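Local coordinates for protein succinate--CoA ligase subunit alpha (Campylobacter jejuni, PDB 6MEL) that forms the alpha subunit of a two-chain ligase, folding into a Rossmann-type domain followed by a second alpha/beta domain, at residues N163-G168 with E282-I287; G171-V176 with Q196-T201; Q14-K19 with K51-T56; L70-A75 with L135-G140; A237-P240 with R244-H247. All coordinates share one frame; numbering follows the deposited sequence.

Contact 1 (N163-G168 with E282-I287); sequences NQVVQG and EEIQKI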
# COMPACT_ATOMS: atom_id res chain seq x y z
N ASN A 163 -21.00 -9.06 -9.52
CA ASN A 163 -21.59 -10.32 -9.90
C ASN A 163 -22.70 -10.70 -8.92
O ASN A 163 -23.76 -11.23 -9.35
CB ASN A 163 -20.52 -11.41 -10.05
CG ASN A 163 -20.98 -12.57 -10.90
OD1 ASN A 163 -21.59 -12.34 -11.94
ND2 ASN A 163 -20.73 -13.78 -10.44
N GLN A 164 -22.47 -10.49 -7.61
CA GLN A 164 -23.50 -10.78 -6.61
C GLN A 164 -24.76 -9.92 -6.90
O GLN A 164 -25.93 -10.34 -6.70
CB GLN A 164 -23.01 -10.53 -5.19
CG GLN A 164 -21.98 -11.54 -4.69
CD GLN A 164 -21.50 -11.10 -3.32
OE1 GLN A 164 -22.22 -10.37 -2.65
NE2 GLN A 164 -20.31 -11.51 -2.91
N VAL A 165 -24.54 -8.68 -7.32
CA VAL A 165 -25.67 -7.81 -7.53
C VAL A 165 -26.45 -8.28 -8.76
O VAL A 165 -27.69 -8.25 -8.76
CB VAL A 165 -25.21 -6.35 -7.66
CG1 VAL A 165 -26.31 -5.46 -8.21
CG2 VAL A 165 -24.68 -5.82 -6.33
N VAL A 166 -25.74 -8.68 -9.82
CA VAL A 166 -26.39 -9.14 -11.05
C VAL A 166 -27.14 -10.46 -10.76
O VAL A 166 -28.32 -10.55 -11.07
CB VAL A 166 -25.40 -9.29 -12.20
CG1 VAL A 166 -25.99 -9.96 -13.44
CG2 VAL A 166 -24.79 -7.95 -12.58
N GLN A 167 -26.50 -11.41 -10.08
CA GLN A 167 -27.13 -12.69 -9.71
C GLN A 167 -28.36 -12.43 -8.83
O GLN A 167 -29.25 -13.23 -8.80
CB GLN A 167 -26.22 -13.65 -8.91
CG GLN A 167 -24.94 -14.16 -9.57
CD GLN A 167 -25.04 -14.44 -11.05
OE1 GLN A 167 -26.08 -14.88 -11.53
NE2 GLN A 167 -23.96 -14.24 -11.78
N GLY A 168 -28.37 -11.35 -8.05
CA GLY A 168 -29.47 -11.08 -7.13
C GLY A 168 -30.64 -10.35 -7.80
O GLY A 168 -31.51 -9.82 -7.08
N GLU A 282 -27.08 -9.69 -1.43
CA GLU A 282 -28.22 -9.89 -0.58
C GLU A 282 -28.62 -8.57 0.08
O GLU A 282 -29.81 -8.32 0.27
CB GLU A 282 -27.95 -10.94 0.49
CG GLU A 282 -27.97 -12.36 -0.05
CD GLU A 282 -27.97 -13.40 1.07
OE1 GLU A 282 -28.28 -13.02 2.22
OE2 GLU A 282 -27.60 -14.56 0.81
N GLU A 283 -27.64 -7.72 0.44
CA GLU A 283 -27.97 -6.47 1.11
C GLU A 283 -28.74 -5.57 0.15
O GLU A 283 -29.72 -4.91 0.53
CB GLU A 283 -26.74 -5.75 1.65
CG GLU A 283 -27.05 -4.69 2.67
CD GLU A 283 -27.56 -5.21 4.01
OE1 GLU A 283 -27.56 -6.43 4.20
OE2 GLU A 283 -27.99 -4.39 4.81
N ILE A 284 -28.30 -5.53 -1.10
CA ILE A 284 -29.01 -4.77 -2.11
C ILE A 284 -30.46 -5.28 -2.27
O ILE A 284 -31.39 -4.47 -2.41
CB ILE A 284 -28.22 -4.78 -3.43
CG1 ILE A 284 -27.00 -3.84 -3.38
CG2 ILE A 284 -29.11 -4.47 -4.61
CD1 ILE A 284 -27.31 -2.37 -3.26
N GLN A 285 -30.67 -6.59 -2.28
CA GLN A 285 -32.03 -7.18 -2.34
C GLN A 285 -32.88 -6.76 -1.13
O GLN A 285 -34.02 -6.42 -1.30
CB GLN A 285 -31.99 -8.70 -2.33
CG GLN A 285 -31.35 -9.28 -3.57
CD GLN A 285 -31.47 -10.78 -3.46
OE1 GLN A 285 -30.53 -11.48 -3.10
NE2 GLN A 285 -32.69 -11.25 -3.65
N LYS A 286 -32.30 -6.76 0.07
CA LYS A 286 -33.02 -6.25 1.23
C LYS A 286 -33.52 -4.84 0.99
O LYS A 286 -34.62 -4.48 1.41
CB LYS A 286 -32.15 -6.18 2.48
CG LYS A 286 -31.94 -7.49 3.21
CD LYS A 286 -31.46 -7.21 4.64
CE LYS A 286 -30.54 -8.29 5.19
NZ LYS A 286 -29.45 -7.68 6.02
N ILE A 287 -32.65 -4.00 0.40
CA ILE A 287 -32.94 -2.60 0.29
C ILE A 287 -33.98 -2.40 -0.81
O ILE A 287 -34.95 -1.70 -0.60
CB ILE A 287 -31.66 -1.78 0.04
CG1 ILE A 287 -30.79 -1.70 1.30
CG2 ILE A 287 -31.99 -0.40 -0.50
CD1 ILE A 287 -29.35 -1.37 0.98
O HOH W 1 -24.92 -11.65 -1.92

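Contact 2 (G171-V176 with Q196-T201); sequences GISTAV and QKDDET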
# COMPACT_ATOMS: atom_id res chain seq x y z
N GLY A 171 -28.44 -4.78 -11.33
CA GLY A 171 -27.29 -4.52 -12.19
C GLY A 171 -26.61 -3.22 -11.79
O GLY A 171 -27.06 -2.54 -10.86
N ILE A 172 -25.57 -2.87 -12.54
CA ILE A 172 -24.67 -1.82 -12.23
C ILE A 172 -24.92 -0.67 -13.20
O ILE A 172 -25.01 -0.88 -14.40
CB ILE A 172 -23.21 -2.28 -12.32
CG1 ILE A 172 -22.92 -3.47 -11.39
CG2 ILE A 172 -22.29 -1.10 -12.06
CD1 ILE A 172 -23.33 -3.28 -9.94
N SER A 173 -24.94 0.55 -12.66
CA SER A 173 -25.04 1.72 -13.51
C SER A 173 -23.63 2.05 -14.03
O SER A 173 -23.30 1.79 -15.20
CB SER A 173 -25.71 2.88 -12.80
OG SER A 173 -25.15 3.12 -11.51
N THR A 174 -22.79 2.55 -13.13
CA THR A 174 -21.39 2.75 -13.37
C THR A 174 -20.63 2.19 -12.16
O THR A 174 -21.08 2.38 -10.99
CB THR A 174 -21.07 4.24 -13.57
OG1 THR A 174 -21.71 4.77 -14.74
CG2 THR A 174 -19.60 4.51 -13.77
N ALA A 175 -19.50 1.54 -12.42
CA ALA A 175 -18.59 1.11 -11.35
C ALA A 175 -17.26 1.84 -11.52
O ALA A 175 -16.72 1.88 -12.64
CB ALA A 175 -18.37 -0.38 -11.40
N VAL A 176 -16.73 2.37 -10.41
CA VAL A 176 -15.48 3.08 -10.42
C VAL A 176 -14.51 2.41 -9.45
O VAL A 176 -14.77 2.28 -8.25
CB VAL A 176 -15.69 4.54 -10.03
CG1 VAL A 176 -14.42 5.34 -10.26
CG2 VAL A 176 -16.87 5.14 -10.76
N GLN A 196 -25.77 10.46 -6.51
CA GLN A 196 -26.95 11.05 -5.92
C GLN A 196 -27.69 11.87 -6.99
O GLN A 196 -28.89 11.86 -7.03
CB GLN A 196 -26.55 11.92 -4.72
CG GLN A 196 -27.70 12.69 -4.06
CD GLN A 196 -28.67 11.75 -3.39
OE1 GLN A 196 -28.29 10.82 -2.68
NE2 GLN A 196 -29.96 11.95 -3.65
N LYS A 197 -26.95 12.54 -7.87
CA LYS A 197 -27.51 13.33 -8.99
C LYS A 197 -27.91 12.47 -10.20
O LYS A 197 -28.49 12.99 -11.08
CB LYS A 197 -26.49 14.34 -9.51
CG LYS A 197 -26.08 15.44 -8.54
CD LYS A 197 -25.29 16.54 -9.23
CE LYS A 197 -23.79 16.38 -9.09
NZ LYS A 197 -23.34 17.05 -7.84
N ASP A 198 -27.48 11.21 -10.29
CA ASP A 198 -27.74 10.35 -11.42
C ASP A 198 -29.08 9.64 -11.17
O ASP A 198 -29.20 8.77 -10.27
CB ASP A 198 -26.60 9.33 -11.63
CG ASP A 198 -26.96 8.23 -12.61
OD1 ASP A 198 -27.82 8.50 -13.42
OD2 ASP A 198 -26.38 7.10 -12.54
N ASP A 199 -30.09 10.00 -11.97
CA ASP A 199 -31.44 9.43 -11.83
C ASP A 199 -31.45 7.92 -12.10
O ASP A 199 -32.28 7.28 -11.57
CB ASP A 199 -32.45 10.11 -12.76
CG ASP A 199 -32.83 11.51 -12.33
OD1 ASP A 199 -32.45 11.91 -11.21
OD2 ASP A 199 -33.49 12.20 -13.13
N GLU A 200 -30.52 7.37 -12.89
CA GLU A 200 -30.50 5.93 -13.16
C GLU A 200 -29.97 5.15 -11.95
O GLU A 200 -30.08 3.95 -11.92
CB GLU A 200 -29.64 5.59 -14.39
CG GLU A 200 -29.95 6.44 -15.63
CD GLU A 200 -31.44 6.46 -15.96
OE1 GLU A 200 -31.97 5.35 -16.13
OE2 GLU A 200 -32.08 7.55 -15.94
N THR A 201 -29.33 5.82 -10.98
CA THR A 201 -28.78 5.07 -9.86
C THR A 201 -29.75 5.14 -8.68
O THR A 201 -30.16 6.24 -8.29
CB THR A 201 -27.36 5.56 -9.53
OG1 THR A 201 -26.47 5.31 -10.62
CG2 THR A 201 -26.84 4.88 -8.28

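Contact 3 (Q14-K19 with K51-T56); sequences QGFTGK and KPVFDT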
# COMPACT_ATOMS: atom_id res chain seq x y z
N GLN A 14 -2.78 6.73 -23.03
CA GLN A 14 -1.36 6.98 -22.85
C GLN A 14 -0.70 5.62 -22.61
O GLN A 14 -1.19 4.80 -21.81
CB GLN A 14 -1.13 8.02 -21.75
CG GLN A 14 -1.61 9.42 -22.09
CD GLN A 14 -1.64 10.36 -20.92
OE1 GLN A 14 -2.71 10.79 -20.48
NE2 GLN A 14 -0.46 10.70 -20.42
N GLY A 15 0.38 5.35 -23.35
CA GLY A 15 1.01 4.03 -23.37
C GLY A 15 0.28 3.06 -24.31
O GLY A 15 0.27 1.85 -24.10
N PHE A 16 -0.20 3.60 -25.42
CA PHE A 16 -1.13 2.93 -26.32
C PHE A 16 -0.51 1.70 -27.00
O PHE A 16 -1.23 0.79 -27.28
CB PHE A 16 -1.58 3.94 -27.37
CG PHE A 16 -2.72 3.56 -28.28
CD1 PHE A 16 -3.77 2.76 -27.86
CD2 PHE A 16 -2.78 4.10 -29.56
CE1 PHE A 16 -4.84 2.49 -28.70
CE2 PHE A 16 -3.86 3.83 -30.39
CZ PHE A 16 -4.88 3.02 -29.96
N THR A 17 0.80 1.69 -27.28
CA THR A 17 1.35 0.61 -28.11
C THR A 17 1.98 -0.48 -27.26
O THR A 17 2.39 -1.44 -27.79
CB THR A 17 2.38 1.09 -29.15
OG1 THR A 17 3.44 1.78 -28.50
CG2 THR A 17 1.76 1.97 -30.20
N GLY A 18 2.06 -0.30 -25.94
CA GLY A 18 2.50 -1.37 -25.10
C GLY A 18 1.59 -2.59 -25.25
O GLY A 18 0.44 -2.50 -25.67
N LYS A 19 2.12 -3.76 -24.88
CA LYS A 19 1.45 -5.03 -25.10
C LYS A 19 0.12 -5.11 -24.33
O LYS A 19 -0.93 -5.41 -24.88
CB LYS A 19 2.39 -6.16 -24.66
CG LYS A 19 2.50 -7.31 -25.64
CD LYS A 19 3.03 -8.58 -25.00
CE LYS A 19 2.44 -9.84 -25.61
NZ LYS A 19 2.76 -11.02 -24.78
N LYS A 51 -6.46 3.51 -35.14
CA LYS A 51 -6.56 4.88 -34.66
C LYS A 51 -5.20 5.55 -34.71
O LYS A 51 -4.18 4.88 -34.69
CB LYS A 51 -7.06 4.87 -33.20
CG LYS A 51 -8.40 4.20 -33.02
CD LYS A 51 -9.50 4.97 -33.69
CE LYS A 51 -10.79 4.18 -33.73
NZ LYS A 51 -11.84 5.02 -34.35
N PRO A 52 -5.16 6.89 -34.73
CA PRO A 52 -3.90 7.62 -34.78
C PRO A 52 -3.10 7.55 -33.47
O PRO A 52 -3.67 7.50 -32.37
CB PRO A 52 -4.33 9.04 -35.16
CG PRO A 52 -5.77 9.15 -34.72
CD PRO A 52 -6.34 7.75 -34.84
N VAL A 53 -1.78 7.44 -33.62
CA VAL A 53 -0.82 7.48 -32.54
C VAL A 53 -0.16 8.85 -32.61
O VAL A 53 0.06 9.36 -33.72
CB VAL A 53 0.24 6.37 -32.67
CG1 VAL A 53 1.27 6.36 -31.55
CG2 VAL A 53 -0.42 5.02 -32.80
N PHE A 54 0.11 9.42 -31.43
CA PHE A 54 0.74 10.70 -31.29
C PHE A 54 1.94 10.58 -30.36
O PHE A 54 1.99 9.66 -29.50
CB PHE A 54 -0.26 11.69 -30.71
CG PHE A 54 -1.50 11.85 -31.54
CD1 PHE A 54 -1.55 12.81 -32.56
CD2 PHE A 54 -2.60 11.05 -31.31
CE1 PHE A 54 -2.70 12.94 -33.34
CE2 PHE A 54 -3.75 11.20 -32.08
CZ PHE A 54 -3.80 12.14 -33.09
N ASP A 55 2.88 11.52 -30.49
CA ASP A 55 4.04 11.55 -29.61
C ASP A 55 3.69 12.10 -28.22
O ASP A 55 4.39 11.79 -27.28
CB ASP A 55 5.18 12.38 -30.19
CG ASP A 55 5.80 11.74 -31.43
OD1 ASP A 55 6.07 10.52 -31.42
OD2 ASP A 55 5.96 12.46 -32.38
N THR A 56 2.70 13.00 -28.16
CA THR A 56 2.41 13.81 -27.00
C THR A 56 0.89 13.88 -26.82
O THR A 56 0.10 13.82 -27.81
CB THR A 56 2.97 15.24 -27.13
OG1 THR A 56 2.25 15.92 -28.14
CG2 THR A 56 4.44 15.25 -27.48

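Contact 4 (L70-A75 with L135-G140); sequences LIFVPA and LGIMPG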
# COMPACT_ATOMS: atom_id res chain seq x y z
N LEU A 70 -6.88 7.43 -20.66
CA LEU A 70 -6.72 6.13 -20.00
C LEU A 70 -5.23 5.79 -20.03
O LEU A 70 -4.62 5.67 -21.13
CB LEU A 70 -7.57 5.10 -20.74
CG LEU A 70 -7.40 3.64 -20.30
CD1 LEU A 70 -7.71 3.42 -18.84
CD2 LEU A 70 -8.32 2.76 -21.13
N ILE A 71 -4.63 5.67 -18.84
CA ILE A 71 -3.16 5.65 -18.69
C ILE A 71 -2.67 4.27 -18.25
O ILE A 71 -3.00 3.79 -17.15
CB ILE A 71 -2.73 6.74 -17.71
CG1 ILE A 71 -3.21 8.12 -18.19
CG2 ILE A 71 -1.23 6.67 -17.48
CD1 ILE A 71 -2.73 9.28 -17.37
N PHE A 72 -1.83 3.67 -19.10
CA PHE A 72 -1.26 2.32 -18.89
C PHE A 72 0.27 2.35 -18.76
O PHE A 72 0.88 1.29 -18.68
CB PHE A 72 -1.55 1.39 -20.07
CG PHE A 72 -2.96 0.86 -20.11
CD1 PHE A 72 -3.34 -0.16 -19.25
CD2 PHE A 72 -3.89 1.36 -21.01
CE1 PHE A 72 -4.65 -0.66 -19.27
CE2 PHE A 72 -5.20 0.86 -21.03
CZ PHE A 72 -5.57 -0.14 -20.16
N VAL A 73 0.88 3.55 -18.67
CA VAL A 73 2.33 3.65 -18.71
C VAL A 73 2.92 3.02 -17.45
O VAL A 73 2.27 2.91 -16.41
CB VAL A 73 2.81 5.09 -18.86
CG1 VAL A 73 2.23 5.75 -20.10
CG2 VAL A 73 2.53 5.89 -17.57
N PRO A 74 4.20 2.59 -17.51
CA PRO A 74 4.84 1.98 -16.36
C PRO A 74 4.93 2.96 -15.17
O PRO A 74 4.82 4.16 -15.33
CB PRO A 74 6.26 1.65 -16.86
CG PRO A 74 6.17 1.69 -18.40
CD PRO A 74 5.10 2.72 -18.68
N ALA A 75 5.16 2.39 -14.00
CA ALA A 75 5.13 3.08 -12.74
C ALA A 75 6.08 4.28 -12.73
O ALA A 75 5.72 5.33 -12.16
CB ALA A 75 5.47 2.09 -11.65
N LEU A 135 -13.16 1.77 -19.43
CA LEU A 135 -11.81 2.38 -19.52
C LEU A 135 -10.97 1.70 -18.45
O LEU A 135 -11.04 2.07 -17.26
CB LEU A 135 -11.88 3.88 -19.25
CG LEU A 135 -12.47 4.80 -20.32
CD1 LEU A 135 -13.98 4.66 -20.40
CD2 LEU A 135 -12.13 6.23 -19.99
N GLY A 136 -10.23 0.67 -18.86
CA GLY A 136 -9.49 -0.12 -17.92
C GLY A 136 -9.54 -1.59 -18.25
O GLY A 136 -9.67 -1.96 -19.43
N ILE A 137 -9.37 -2.39 -17.20
CA ILE A 137 -9.01 -3.79 -17.30
C ILE A 137 -10.13 -4.68 -16.74
O ILE A 137 -9.94 -5.89 -16.53
CB ILE A 137 -7.68 -4.07 -16.57
CG1 ILE A 137 -7.81 -3.84 -15.07
CG2 ILE A 137 -6.52 -3.29 -17.19
CD1 ILE A 137 -6.58 -4.30 -14.25
N MET A 138 -11.30 -4.10 -16.47
CA MET A 138 -12.37 -4.93 -15.89
C MET A 138 -13.02 -5.81 -16.96
O MET A 138 -13.12 -5.42 -18.12
CB MET A 138 -13.43 -4.07 -15.19
CG MET A 138 -14.20 -3.17 -16.12
SD MET A 138 -13.21 -1.78 -16.78
CE MET A 138 -13.06 -0.84 -15.25
N PRO A 139 -13.53 -7.01 -16.57
CA PRO A 139 -14.28 -7.90 -17.46
C PRO A 139 -15.68 -7.33 -17.76
O PRO A 139 -16.57 -7.31 -16.89
CB PRO A 139 -14.37 -9.21 -16.69
CG PRO A 139 -14.33 -8.78 -15.21
CD PRO A 139 -13.39 -7.58 -15.21
N GLY A 140 -15.85 -6.85 -19.00
CA GLY A 140 -17.06 -6.13 -19.39
C GLY A 140 -18.35 -6.90 -19.14
O GLY A 140 -19.37 -6.34 -18.71

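Contact 5 (A237-P240 with R244-H247); sequences ATAP and RMGH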
# COMPACT_ATOMS: atom_id res chain seq x y z
N ALA A 237 -10.79 -6.78 8.19
CA ALA A 237 -11.13 -6.98 9.62
C ALA A 237 -10.09 -7.85 10.30
O ALA A 237 -9.85 -7.68 11.44
CB ALA A 237 -12.50 -7.66 9.76
N THR A 238 -9.53 -8.83 9.58
CA THR A 238 -8.59 -9.81 10.13
C THR A 238 -7.15 -9.41 9.81
O THR A 238 -6.25 -10.16 10.14
CB THR A 238 -8.87 -11.20 9.55
OG1 THR A 238 -8.84 -11.13 8.11
CG2 THR A 238 -10.22 -11.73 9.98
N ALA A 239 -6.92 -8.24 9.21
CA ALA A 239 -5.53 -7.86 8.89
C ALA A 239 -4.75 -7.55 10.17
O ALA A 239 -5.26 -6.87 11.06
CB ALA A 239 -5.48 -6.70 7.91
N PRO A 240 -3.49 -7.99 10.31
CA PRO A 240 -2.64 -7.56 11.42
C PRO A 240 -2.27 -6.09 11.26
O PRO A 240 -2.28 -5.58 10.16
CB PRO A 240 -1.39 -8.44 11.33
CG PRO A 240 -1.35 -8.92 9.89
CD PRO A 240 -2.77 -8.87 9.37
N ARG A 244 1.52 -4.27 5.46
CA ARG A 244 0.95 -4.05 4.14
C ARG A 244 0.30 -5.34 3.62
O ARG A 244 0.91 -6.39 3.60
CB ARG A 244 2.04 -3.58 3.18
CG ARG A 244 1.59 -3.41 1.73
CD ARG A 244 2.66 -2.91 0.76
NE ARG A 244 3.81 -3.82 0.69
CZ ARG A 244 3.88 -4.99 0.00
NH1 ARG A 244 2.90 -5.42 -0.79
NH2 ARG A 244 4.97 -5.75 0.13
N MET A 245 -0.98 -5.24 3.27
CA MET A 245 -1.77 -6.34 2.72
C MET A 245 -1.92 -6.16 1.19
O MET A 245 -2.97 -5.78 0.65
CB MET A 245 -3.11 -6.42 3.44
CG MET A 245 -2.94 -6.41 4.99
SD MET A 245 -1.93 -7.83 5.68
CE MET A 245 -3.19 -9.02 5.31
N GLY A 246 -0.81 -6.40 0.49
CA GLY A 246 -0.72 -6.28 -0.96
C GLY A 246 -0.66 -4.83 -1.41
O GLY A 246 0.38 -4.31 -1.78
N HIS A 247 -1.81 -4.16 -1.41
CA HIS A 247 -1.87 -2.74 -1.83
C HIS A 247 -0.98 -1.83 -0.97
O HIS A 247 -1.01 -1.86 0.28
CB HIS A 247 -3.30 -2.22 -1.67
CG HIS A 247 -4.24 -2.70 -2.70
ND1 HIS A 247 -5.58 -2.66 -2.47
CD2 HIS A 247 -4.05 -3.12 -3.98
CE1 HIS A 247 -6.20 -3.09 -3.55
NE2 HIS A 247 -5.29 -3.34 -4.52

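Contact 1 (N163-G168 with E282-I287)
Val165 and Ile284 meet in the buried, wholly apolar part of this contact, where helix 156-167 runs beside helix 280-288. The CG2 methyl of Val165 lies 4.2 Å from CG1 of Ile284. Ile284 sets its CG1 beside its own backbone N, anti to the carbonyl carbon (chi1 -76°), and this turns the methylene to the valine. Branched aliphatic residues suit the spot, since they are compact and carry no polar atom that would need a partner in the interior.

Toward solvent the contact is only partly buried, more polar and bridged by water. Gly168, the first residue past the end of its helix, still gives its N to Gln164 O at 3.0 Å, while its carbonyl O turns to the next helix and rests 3.6 Å from CG of Gln285. The glutamine chain is extended beyond CG and passes alongside that carbonyl, and Gln285 OE1 lies 4.2 Å from Gly168 CA. Glycine suits this place just past the helix end, close to Gln164 O. No direct hydrogen bond spans the two segments. A water does so instead: it donates to Gln164 OE1 at 3.1 Å and accepts from Glu282 N at 3.0 Å, serving an N-H in the first turn of its helix. Gln164 is well suited to this junction, because its OE1 also takes Gly281 N and its NE2 reaches Pro277 O and Glu160.

Glu282 points away from the pairing and forms a salt bridge with a basic side chain of the partner protein chain. Beneath the two helices lies the sheet, with Val148 of strand 148-152 touching both Val165 and Ile284, and Val231 of strand 230-235 adding to the floor under Ile284.

Contact 2 (G171-V176 with Q196-T201)
Ser173 and Thr201 face each other through their hydroxyls, Ser173 OG lying 2.7 Å from Thr201 OG1. The serine holds OG between its backbone N and carbonyl carbon (chi1 49°), a rotamer that carries the oxygen across to the other segment. Thr201 sets OG1 beside its own N and swings CG2 anti to that N (chi1 -64°), so that the hydroxyl rather than the methyl leads the approach. From there OG1 donates to Asp198 OD2 at 2.6 Å, coming from above the carboxylate plane.

The aspartate opens the link that leads from helix 188-197 into strand 203-209, part of a beta-alpha-beta crossover that starts from strand 172-177 and passes over strand 148-152. Asp198 OD1 accepts Glu200 N at 3.0 Å, forming an Asx turn, and Asp198 O takes Thr201 N at 3.0 Å, closing a type I beta turn. Aspartate suits the place because its short side chain can fold back on the turn with one oxygen while the other serves the threonine. OD2 also accepts the N of Ser2, near the chain start. Small hydroxyl residues fit the buried corner at Ser173, where Phe195 of helix 188-197 touches both Ser173 and Thr201.

Contact 3 (Q14-K19 with K51-T56)
Phe16 overlaps Val53 with one side of its ring, at CD2, and reaches along strand 51-54 to Lys51. Its CG is anti to the backbone N (chi1 -170°), which sends the ring out of its loop and toward the strand. CD2 of Phe16 lies 4.1 Å from CG2 of Val53, and the two side chains cross obliquely. Val53 presents this methyl by keeping CG2 beside its own N and anti to its carbonyl carbon. Farther along the ring, Phe16 CZ is 4.3 Å from CB of Lys51, which sits at the ring edge, near its plane. The lysine directs only the root of its chain to the phenylalanine, while the rest bends off and carries the amine away. Between these two residues, the Pro52 carbonyl O comes within 4.2 Å of Phe16 CE2.

The loop joins strand 10-14 to helix 19-31, the strand-loop-helix opening of a Rossmann-type domain. Gly15 takes a positive phi that glycine accepts easily and starts a type I turn, and Gly18, which ends the turn, stands at the N-cap of the helix. Thr17, next in the chain after Phe16, hydrogen-bonds Thr40 OG1 through its own OG1. His48 of strand 47-48 meets the Phe16 ring edge-to-face, and Ala25 of helix 19-31 also touches Phe16, so the aromatic ring is surrounded by several elements.

Across the two segments no hydrogen bond forms; the loop's directed bonds go to Ile39 and Thr40. The attraction here therefore comes from dispersion and from removing the phenyl ring and the CG2 methyl of Val53 from water, and between these two segments it is nondirectional.

Contact 4 (L70-A75 with L135-G140)
This is an apolar packing contact between the two sheets of the chain: Leu70, near the end of strand 68-71 in the N-terminal Rossmann-type sheet, presses on Leu135 and Gly136 near the end of strand 133-136, a marginal strand of the second sheet. Leu70 places CG anti to its backbone N (chi1 172°), which brings both of its methyls against the Leu135-Gly136 peptide group. CD1 is 3.7 Å from Leu135 C, and CD2 is 3.6 Å from Gly136 N. The side chain of Leu135 adds its CB, 4.2 Å from CD2 of Leu70. Glycine suits position 136 for a separate reason: its backbone angles (phi 140°, psi -154°) are open to glycine, and Met138 CE lies close by on the side away from Leu70.

Just beyond the strands a second pair meets. CG2 of Ile137 comes up at the edge of the Phe72 ring, in its plane, 3.8 Å from CE1. The first bond of the Phe72 side chain points past the partner segment, but the far end of the ring comes back to it; a long, flat side chain suits this reach. Val11 of strand 10-14 touches both leucines, and His24 of helix 19-31 touches both Phe72 and Ile137.

With no hydrogen bond passing between the segments, the two sheets are not joined edge to edge here. At this point they meet by dispersion and by burial of the leucines, without directed bonds, and the fit rests on the complementary shapes of the leucine methyls, the isoleucine branch and the ring.

Contact 5 (A237-P240 with R244-H247)
A chi1 of -50° sets CG of Met245 beside the backbone N, and bends at chi2 (-60°) and chi3 (-70°) then bring SD and CE to Pro240 and Ala239. The CB of Met245 already faces the other segment; CG, anti to the carbonyl carbon, continues to Ala239, 3.9 Å from its CB. SD lies 3.9 Å from CD of Pro240. The terminal methyl falls between the two, with CE 4.1 Å from Pro240 CD and 4.2 Å from Ala239 CB. Methionine suits this place because its unbranched, flexible chain can fold to follow a surface made of one small methyl and the CD methylene of a proline; Pro240 and Met245 meet at a slant. The contact involves no hydrogen bond between the segments.

The methionine segment has bonds of its own. Arg244 leads away from the partner, and its NH1 donates to Gly246 O at 2.9 Å in a fairly straight bond, with the carbonyl oxygen in the guanidinium plane. Gly246 has a positive phi and a negative psi, and a weak bond of 2.9 Å from His247 N to Met245 O closes a gamma turn about it, a conformation glycine adopts readily.

The partner protein chain packs an aromatic side chain on Met245, and an acidic side chain of it bonds Thr238 OG1. Both segments belong to the long loop between strand 230-235 and helix 259-268. Ile210, just past strand 203-209, touches both Ala239 and Met245, while Glu209 at that strand's end accepts from His247 ND1.

In the fold
Contacts 3 and 4 meet within the Rossmann-type sheet, where Gln14 N lies 2.8 Å from Leu70 O and Gln14 O lies 3.0 Å from Phe72 N, probable hydrogen bonds where strand 10-14 runs beside strand 68-71 and the residue after it; their centres are 13 Å apart. Contact 4 then leads into the second sheet, which contact 2 also reaches, at about 5 Å between nearest atoms. Contacts 1 and 2 touch directly, since Val165 CG1 is 3.8 Å from Gly171 N, and contact 2 is nested in the chain loop that contact 1 closes. Contact 5, nested in that same loop, is more remote, about 10 Å from contact 4 between nearest atoms. Contacts 1 and 3 lie on opposite sides of the chain's centre, 39 Å apart between centres.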